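Local coordinates for sorting nexin-3 (Saccharomyces cerevisiae, PDB 1OCS), which binds phosphatidylinositol 3-phosphate and, as part of the retrieval machinery at the prevacuolar compartment, keeps late Golgi membrane proteins in place, at residues K94-L99 against P142-G147; T133-V138 against V152-A157. One frame throughout, in Å; residues are numbered along the deposited sequence.

Contact 1 (K94-L99 against P142-G147); sequences KEISML and PLLQSG
Leu99 and Ile96 meet Gly147 and Leu144 where two short helices of the PX domain, 93-98 and 142-147, come together, an example of how a few branched ends can join helices without any hydrogen bond passing between the two segments. The inner half of the contact is apolar. Ile96 and Leu144 approach at a slant, the outer carbon CD1 of Ile96 resting 3.8 Å from CD2 of Leu144, with CG1 of the isoleucine almost as near. CG1 of Ile96 stands anti to the carbonyl carbon (chi1 -71°), which carries its extended end to the leucine although the bond leaving its CA does not itself aim at the other segment. Ile96 also touches His101, Val104 and Val106, so this half is buried.

Toward solvent, Leu99, the first residue past its helix, spreads both methyls against the carbonyl of Gly147. Replacing Leu99 by an alanine would probably open a gap beside that carbonyl and leave the end of helix 142-147 with little apolar cover from this segment. Gly147 has no side chain, and the leucine fork meets bare backbone. Glu95 reaches along the same edge with its chain extended beyond CG, but its carboxylate is held at the start of helix 149-156: OE1 is hydrogen-bonded to Ser148 OG and Val150 N, and OE2 to Lys149 N. The nearest approach of the whole contact is Leu99 CD1 to Gly147 O, 3.5 Å, with Leu99 CD2 following at 3.7 Å from that oxygen.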
ATOM      1  N   LYS A  94      -5.365  13.680  -2.578  1.00 18.00           N
ATOM      2  CA  LYS A  94      -6.242  14.709  -2.035  1.00 19.43           C
ATOM      3  C   LYS A  94      -5.659  15.320  -0.762  1.00 20.40           C
ATOM      4  O   LYS A  94      -5.708  16.537  -0.575  1.00 20.36           O
ATOM      5  CB  LYS A  94      -7.633  14.138  -1.749  1.00 21.50           C
ATOM      6  CG  LYS A  94      -8.613  15.174  -1.214  1.00 23.54           C
ATOM      7  CD  LYS A  94     -10.055  14.720  -1.362  1.00 26.58           C
ATOM      8  CE  LYS A  94     -11.013  15.851  -1.002  1.00 28.55           C
ATOM      9  NZ  LYS A  94     -12.437  15.513  -1.293  1.00 32.15           N
ATOM     10  N   GLU A  95      -5.099  14.482   0.108  1.00 18.22           N
ATOM     11  CA  GLU A  95      -4.512  14.977   1.350  1.00 19.65           C
ATOM     12  C   GLU A  95      -3.311  15.885   1.078  1.00 19.77           C
ATOM     13  O   GLU A  95      -3.140  16.915   1.733  1.00 18.76           O
ATOM     14  CB  GLU A  95      -4.084  13.813   2.253  1.00 20.33           C
ATOM     15  CG  GLU A  95      -3.358  14.262   3.519  1.00 22.11           C
ATOM     16  CD  GLU A  95      -2.916  13.105   4.396  1.00 22.20           C
ATOM     17  OE1 GLU A  95      -2.323  12.144   3.869  1.00 25.27           O
ATOM     18  OE2 GLU A  95      -3.151  13.162   5.621  1.00 26.48           O
ATOM     19  N   ILE A  96      -2.480  15.501   0.116  1.00 19.30           N
ATOM     20  CA  ILE A  96      -1.304  16.300  -0.230  1.00 20.93           C
ATOM     21  C   ILE A  96      -1.680  17.734  -0.624  1.00 23.20           C
ATOM     22  O   ILE A  96      -0.974  18.681  -0.274  1.00 23.30           O
ATOM     23  CB  ILE A  96      -0.506  15.645  -1.384  1.00 18.97           C
ATOM     24  CG1 ILE A  96       0.192  14.383  -0.873  1.00 17.44           C
ATOM     25  CG2 ILE A  96       0.509  16.630  -1.962  1.00 18.56           C
ATOM     26  CD1 ILE A  96       0.883  13.582  -1.966  1.00 17.94           C
ATOM     27  N   SER A  97      -2.785  17.898  -1.346  1.00 24.05           N
ATOM     28  CA  SER A  97      -3.209  19.231  -1.756  1.00 27.83           C
ATOM     29  C   SER A  97      -3.707  20.016  -0.546  1.00 29.95           C
ATOM     30  O   SER A  97      -3.598  21.239  -0.504  1.00 28.69           O
ATOM     31  CB  SER A  97      -4.323  19.156  -2.801  1.00 25.69           C
ATOM     32  OG  SER A  97      -5.531  18.706  -2.219  1.00 32.24           O
ATOM     33  N   MET A  98      -4.262  19.309   0.432  1.00 33.35           N
ATOM     34  CA  MET A  98      -4.758  19.956   1.639  1.00 38.59           C
ATOM     35  C   MET A  98      -3.581  20.371   2.513  1.00 40.63           C
ATOM     36  O   MET A  98      -3.631  21.400   3.184  1.00 42.59           O
ATOM     37  CB  MET A  98      -5.684  19.006   2.408  1.00 41.14           C
ATOM     38  CG  MET A  98      -6.970  18.673   1.665  1.00 45.07           C
ATOM     39  SD  MET A  98      -7.943  17.368   2.448  1.00 50.81           S
ATOM     40  CE  MET A  98      -8.952  18.329   3.578  1.00 50.15           C
ATOM     41  N   LEU A  99      -2.517  19.572   2.494  1.00 42.35           N
ATOM     42  CA  LEU A  99      -1.322  19.868   3.278  1.00 44.61           C
ATOM     43  C   LEU A  99      -0.563  21.028   2.648  1.00 46.09           C
ATOM     44  O   LEU A  99       0.506  21.412   3.117  1.00 46.18           O
ATOM     45  CB  LEU A  99      -0.401  18.645   3.340  1.00 44.56           C
ATOM     46  CG  LEU A  99      -0.925  17.385   4.028  1.00 45.04           C
ATOM     47  CD1 LEU A  99       0.138  16.300   3.955  1.00 45.56           C
ATOM     48  CD2 LEU A  99      -1.282  17.690   5.475  1.00 45.15           C
ATOM     49  N   PRO A 142      10.029  12.007   2.477  1.00 21.59           N
ATOM     50  CA  PRO A 142      10.124  12.744   3.740  1.00 21.24           C
ATOM     51  C   PRO A 142       8.888  13.541   4.138  1.00 21.06           C
ATOM     52  O   PRO A 142       8.488  13.521   5.301  1.00 20.29           O
ATOM     53  CB  PRO A 142      11.345  13.645   3.530  1.00 22.54           C
ATOM     54  CG  PRO A 142      12.193  12.854   2.607  1.00 22.02           C
ATOM     55  CD  PRO A 142      11.177  12.328   1.609  1.00 21.98           C
ATOM     56  N   LEU A 143       8.284  14.243   3.184  1.00 20.38           N
ATOM     57  CA  LEU A 143       7.103  15.041   3.488  1.00 20.39           C
ATOM     58  C   LEU A 143       5.889  14.179   3.825  1.00 19.62           C
ATOM     59  O   LEU A 143       5.091  14.539   4.691  1.00 19.62           O
ATOM     60  CB  LEU A 143       6.774  15.986   2.321  1.00 23.72           C
ATOM     61  CG  LEU A 143       7.874  16.995   1.945  1.00 28.14           C
ATOM     62  CD1 LEU A 143       7.336  17.978   0.908  1.00 29.77           C
ATOM     63  CD2 LEU A 143       8.349  17.746   3.185  1.00 28.54           C
ATOM     64  N   LEU A 144       5.739  13.043   3.150  1.00 17.86           N
ATOM     65  CA  LEU A 144       4.607  12.171   3.440  1.00 18.35           C
ATOM     66  C   LEU A 144       4.825  11.511   4.802  1.00 18.77           C
ATOM     67  O   LEU A 144       3.882  11.326   5.572  1.00 17.34           O
ATOM     68  CB  LEU A 144       4.437  11.109   2.341  1.00 15.61           C
ATOM     69  CG  LEU A 144       4.291  11.656   0.908  1.00 18.45           C
ATOM     70  CD1 LEU A 144       3.895  10.538  -0.034  1.00 14.79           C
ATOM     71  CD2 LEU A 144       3.246  12.765   0.873  1.00 17.82           C
ATOM     72  N   GLN A 145       6.075  11.177   5.104  1.00 19.29           N
ATOM     73  CA  GLN A 145       6.409  10.553   6.383  1.00 21.55           C
ATOM     74  C   GLN A 145       6.099  11.475   7.556  1.00 22.83           C
ATOM     75  O   GLN A 145       5.673  11.026   8.617  1.00 24.03           O
ATOM     76  CB  GLN A 145       7.898  10.191   6.440  1.00 18.99           C
ATOM     77  CG  GLN A 145       8.330   9.101   5.493  1.00 18.38           C
ATOM     78  CD  GLN A 145       9.781   8.720   5.703  1.00 21.57           C
ATOM     79  OE1 GLN A 145      10.548   9.480   6.290  1.00 20.25           O
ATOM     80  NE2 GLN A 145      10.167   7.548   5.217  1.00 19.06           N
ATOM     81  N   SER A 146       6.310  12.771   7.369  1.00 24.11           N
ATOM     82  CA  SER A 146       6.070  13.711   8.453  1.00 24.53           C
ATOM     83  C   SER A 146       4.645  14.236   8.557  1.00 23.81           C
ATOM     84  O   SER A 146       4.145  14.432   9.663  1.00 22.60           O
ATOM     85  CB  SER A 146       7.038  14.896   8.344  1.00 26.93           C
ATOM     86  OG  SER A 146       6.772  15.667   7.188  1.00 31.02           O
ATOM     87  N   GLY A 147       3.977  14.443   7.423  1.00 22.50           N
ATOM     88  CA  GLY A 147       2.634  14.995   7.484  1.00 21.39           C
ATOM     89  C   GLY A 147       1.430  14.245   6.940  1.00 21.68           C
ATOM     90  O   GLY A 147       0.315  14.752   7.050  1.00 23.22           O
TER

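Contact 2 (T133-V138 against V152-A157); sequences TWMQSV and VRFIEA
The hydrophobic core of the PX domain, where the helices pack against one face of the three-stranded antiparallel sheet, holds the contact of Met135 with Phe154 and Ile155, between helices 121-139 and 149-156. Its centre is a Met-aromatic pair. The sulfur of Met135 comes to the rim of the Phe154 ring, near the ring plane: SD lies 3.8 Å from CE2, and the line to the ring centroid, 5.1 Å long, leans 78° from the ring normal. The terminal methyl turns toward the same edge, with Met135 CE 3.9 Å from Phe154 CD2, and the same methyl also approaches Ile155, whose CG1 is 4.2 Å from Met135 CE.

Bends at chi2 (55°) and chi3 fold the methionine into this position, while Phe154 sets its CG anti to the backbone N (chi1 -176°), which places the CE2-CD2 edge of its ring beside the methionine. The ring has further partners: Phe88 stacks on it, Phe85 and Phe160 meet it edge-to-face, and Arg80 makes a cation-pi contact. Met135 in turn touches Ile38 and Val40 of the sheet.

Phe154 sits about 8 Å, side chain to side chain, from Arg81, which binds the phosphoinositide. A thioether at a ring edge lets the sulfur face the weakly positive rim hydrogens, so dispersion with a modest electrostatic term probably holds this pair together, in a core without a hydrogen bond between the two segments.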
ATOM      1  N   THR A 133       7.662  -1.579  -5.275  1.00 18.93           N
ATOM      2  CA  THR A 133       8.444  -0.415  -5.680  1.00 18.91           C
ATOM      3  C   THR A 133       7.678   0.884  -5.426  1.00 18.26           C
ATOM      4  O   THR A 133       8.238   1.856  -4.914  1.00 17.66           O
ATOM      5  CB  THR A 133       8.817  -0.501  -7.177  1.00 19.80           C
ATOM      6  OG1 THR A 133       9.670  -1.632  -7.385  1.00 21.41           O
ATOM      7  CG2 THR A 133       9.539   0.759  -7.631  1.00 21.29           C
ATOM      8  N   TRP A 134       6.396   0.889  -5.781  1.00 17.82           N
ATOM      9  CA  TRP A 134       5.544   2.062  -5.599  1.00 16.58           C
ATOM     10  C   TRP A 134       5.438   2.443  -4.121  1.00 16.75           C
ATOM     11  O   TRP A 134       5.593   3.608  -3.754  1.00 15.41           O
ATOM     12  CB  TRP A 134       4.141   1.774  -6.144  1.00 16.32           C
ATOM     13  CG  TRP A 134       3.240   2.980  -6.211  1.00 15.14           C
ATOM     14  CD1 TRP A 134       3.210   3.925  -7.195  1.00 15.24           C
ATOM     15  CD2 TRP A 134       2.237   3.361  -5.259  1.00 14.33           C
ATOM     16  NE1 TRP A 134       2.249   4.868  -6.919  1.00 13.26           N
ATOM     17  CE2 TRP A 134       1.635   4.547  -5.737  1.00 13.47           C
ATOM     18  CE3 TRP A 134       1.786   2.814  -4.046  1.00 13.05           C
ATOM     19  CZ2 TRP A 134       0.603   5.200  -5.049  1.00 13.33           C
ATOM     20  CZ3 TRP A 134       0.760   3.462  -3.361  1.00 13.98           C
ATOM     21  CH2 TRP A 134       0.179   4.645  -3.867  1.00 12.88           C
ATOM     22  N   MET A 135       5.175   1.450  -3.277  1.00 15.90           N
ATOM     23  CA  MET A 135       5.023   1.687  -1.847  1.00 17.12           C
ATOM     24  C   MET A 135       6.297   2.230  -1.202  1.00 16.62           C
ATOM     25  O   MET A 135       6.231   3.126  -0.363  1.00 16.05           O
ATOM     26  CB  MET A 135       4.590   0.394  -1.150  1.00 18.42           C
ATOM     27  CG  MET A 135       3.809   0.601   0.131  1.00 20.84           C
ATOM     28  SD  MET A 135       2.339   1.646  -0.093  1.00 22.73           S
ATOM     29  CE  MET A 135       2.448   2.648   1.362  1.00 20.22           C
ATOM     30  N   GLN A 136       7.455   1.697  -1.592  1.00 16.57           N
ATOM     31  CA  GLN A 136       8.717   2.165  -1.022  1.00 17.76           C
ATOM     32  C   GLN A 136       8.985   3.599  -1.464  1.00 19.93           C
ATOM     33  O   GLN A 136       9.556   4.397  -0.717  1.00 19.37           O
ATOM     34  CB  GLN A 136       9.875   1.255  -1.452  1.00 18.99           C
ATOM     35  CG  GLN A 136       9.686  -0.201  -1.027  1.00 20.93           C
ATOM     36  CD  GLN A 136      10.893  -1.070  -1.313  1.00 21.87           C
ATOM     37  OE1 GLN A 136      11.718  -0.750  -2.170  1.00 24.32           O
ATOM     38  NE2 GLN A 136      10.996  -2.187  -0.605  1.00 22.15           N
ATOM     39  N   SER A 137       8.552   3.926  -2.677  1.00 18.83           N
ATOM     40  CA  SER A 137       8.725   5.265  -3.221  1.00 18.64           C
ATOM     41  C   SER A 137       7.826   6.261  -2.484  1.00 18.13           C
ATOM     42  O   SER A 137       8.261   7.347  -2.090  1.00 15.93           O
ATOM     43  CB  SER A 137       8.387   5.254  -4.713  1.00 20.87           C
ATOM     44  OG  SER A 137       8.453   6.552  -5.259  1.00 26.47           O
ATOM     45  N   VAL A 138       6.569   5.886  -2.291  1.00 15.77           N
ATOM     46  CA  VAL A 138       5.623   6.752  -1.604  1.00 14.70           C
ATOM     47  C   VAL A 138       5.901   6.864  -0.104  1.00 15.90           C
ATOM     48  O   VAL A 138       6.000   7.969   0.426  1.00 15.56           O
ATOM     49  CB  VAL A 138       4.175   6.264  -1.826  1.00 16.43           C
ATOM     50  CG1 VAL A 138       3.214   7.006  -0.898  1.00 16.33           C
ATOM     51  CG2 VAL A 138       3.784   6.487  -3.294  1.00 15.66           C
ATOM     52  N   VAL A 152      -0.191   6.712   7.110  1.00 14.77           N
ATOM     53  CA  VAL A 152      -0.180   5.946   8.357  1.00 16.03           C
ATOM     54  C   VAL A 152      -1.342   4.961   8.448  1.00 15.20           C
ATOM     55  O   VAL A 152      -1.149   3.790   8.766  1.00 15.70           O
ATOM     56  CB  VAL A 152      -0.237   6.881   9.597  1.00 16.06           C
ATOM     57  CG1 VAL A 152      -0.192   6.044  10.880  1.00 16.64           C
ATOM     58  CG2 VAL A 152       0.929   7.857   9.570  1.00 16.57           C
ATOM     59  N   ARG A 153      -2.551   5.434   8.162  1.00 17.10           N
ATOM     60  CA  ARG A 153      -3.726   4.574   8.233  1.00 17.65           C
ATOM     61  C   ARG A 153      -3.644   3.421   7.241  1.00 15.97           C
ATOM     62  O   ARG A 153      -3.988   2.286   7.570  1.00 16.65           O
ATOM     63  CB  ARG A 153      -5.002   5.384   7.977  1.00 22.14           C
ATOM     64  CG  ARG A 153      -6.286   4.615   8.290  1.00 30.00           C
ATOM     65  CD  ARG A 153      -7.499   5.539   8.297  1.00 36.72           C
ATOM     66  NE  ARG A 153      -8.169   5.602   6.999  1.00 42.79           N
ATOM     67  CZ  ARG A 153      -8.926   4.626   6.507  1.00 45.36           C
ATOM     68  NH1 ARG A 153      -9.113   3.512   7.206  1.00 46.66           N
ATOM     69  NH2 ARG A 153      -9.501   4.765   5.319  1.00 47.14           N
ATOM     70  N   PHE A 154      -3.187   3.710   6.025  1.00 15.37           N
ATOM     71  CA  PHE A 154      -3.073   2.681   4.990  1.00 14.61           C
ATOM     72  C   PHE A 154      -2.130   1.563   5.410  1.00 14.99           C
ATOM     73  O   PHE A 154      -2.325   0.397   5.058  1.00 14.88           O
ATOM     74  CB  PHE A 154      -2.561   3.285   3.687  1.00 13.77           C
ATOM     75  CG  PHE A 154      -2.509   2.302   2.546  1.00 15.69           C
ATOM     76  CD1 PHE A 154      -3.685   1.784   2.004  1.00 15.01           C
ATOM     77  CD2 PHE A 154      -1.286   1.893   2.013  1.00 14.69           C
ATOM     78  CE1 PHE A 154      -3.645   0.874   0.946  1.00 14.90           C
ATOM     79  CE2 PHE A 154      -1.236   0.982   0.956  1.00 16.05           C
ATOM     80  CZ  PHE A 154      -2.421   0.472   0.421  1.00 13.65           C
ATOM     81  N   ILE A 155      -1.098   1.932   6.157  1.00 15.84           N
ATOM     82  CA  ILE A 155      -0.105   0.975   6.627  1.00 14.36           C
ATOM     83  C   ILE A 155      -0.509   0.250   7.916  1.00 15.00           C
ATOM     84  O   ILE A 155      -0.249  -0.941   8.064  1.00 14.42           O
ATOM     85  CB  ILE A 155       1.253   1.691   6.860  1.00 15.42           C
ATOM     86  CG1 ILE A 155       1.872   2.068   5.509  1.00 12.75           C
ATOM     87  CG2 ILE A 155       2.194   0.809   7.693  1.00 13.38           C
ATOM     88  CD1 ILE A 155       3.074   2.988   5.617  1.00 13.13           C
ATOM     89  N   GLU A 156      -1.160   0.967   8.830  1.00 14.16           N
ATOM     90  CA  GLU A 156      -1.537   0.410  10.129  1.00 16.20           C
ATOM     91  C   GLU A 156      -2.894  -0.266  10.320  1.00 18.43           C
ATOM     92  O   GLU A 156      -2.981  -1.288  10.998  1.00 16.59           O
ATOM     93  CB  GLU A 156      -1.411   1.495  11.207  1.00 16.69           C
ATOM     94  CG  GLU A 156       0.010   1.955  11.482  1.00 15.12           C
ATOM     95  CD  GLU A 156       0.087   2.938  12.642  1.00 17.11           C
ATOM     96  OE1 GLU A 156       1.199   3.159  13.158  1.00 15.09           O
ATOM     97  OE2 GLU A 156      -0.964   3.490  13.038  1.00 18.08           O
ATOM     98  N   ALA A 157      -3.950   0.304   9.753  1.00 18.76           N
ATOM     99  CA  ALA A 157      -5.290  -0.249   9.937  1.00 20.49           C
ATOM    100  C   ALA A 157      -5.453  -1.680   9.449  1.00 22.66           C
ATOM    101  O   ALA A 157      -4.936  -2.055   8.397  1.00 22.51           O
ATOM    102  CB  ALA A 157      -6.319   0.652   9.256  1.00 20.04           C
TER

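Overall arrangement
Both contacts belong to the helical part of a single PX domain, their centres about 13 Å apart. Along the chain they interleave: 94-99 comes first, then 133-138, then 142-147, and finally 152-157, so each contact spans a segment of the other. Contact 2 lies near the middle of the molecule, about 4 Å from its centre, against the sheet; contact 1 is peripheral, about 16 Å out and away from the lipid-binding residues. They touch directly, Leu144 CD1 lying 3.4 Å from Val138 O. Four successive helical segments are thereby joined from periphery to core, the inner contact being the one near Arg81 and Ser83 of the phosphoinositide site.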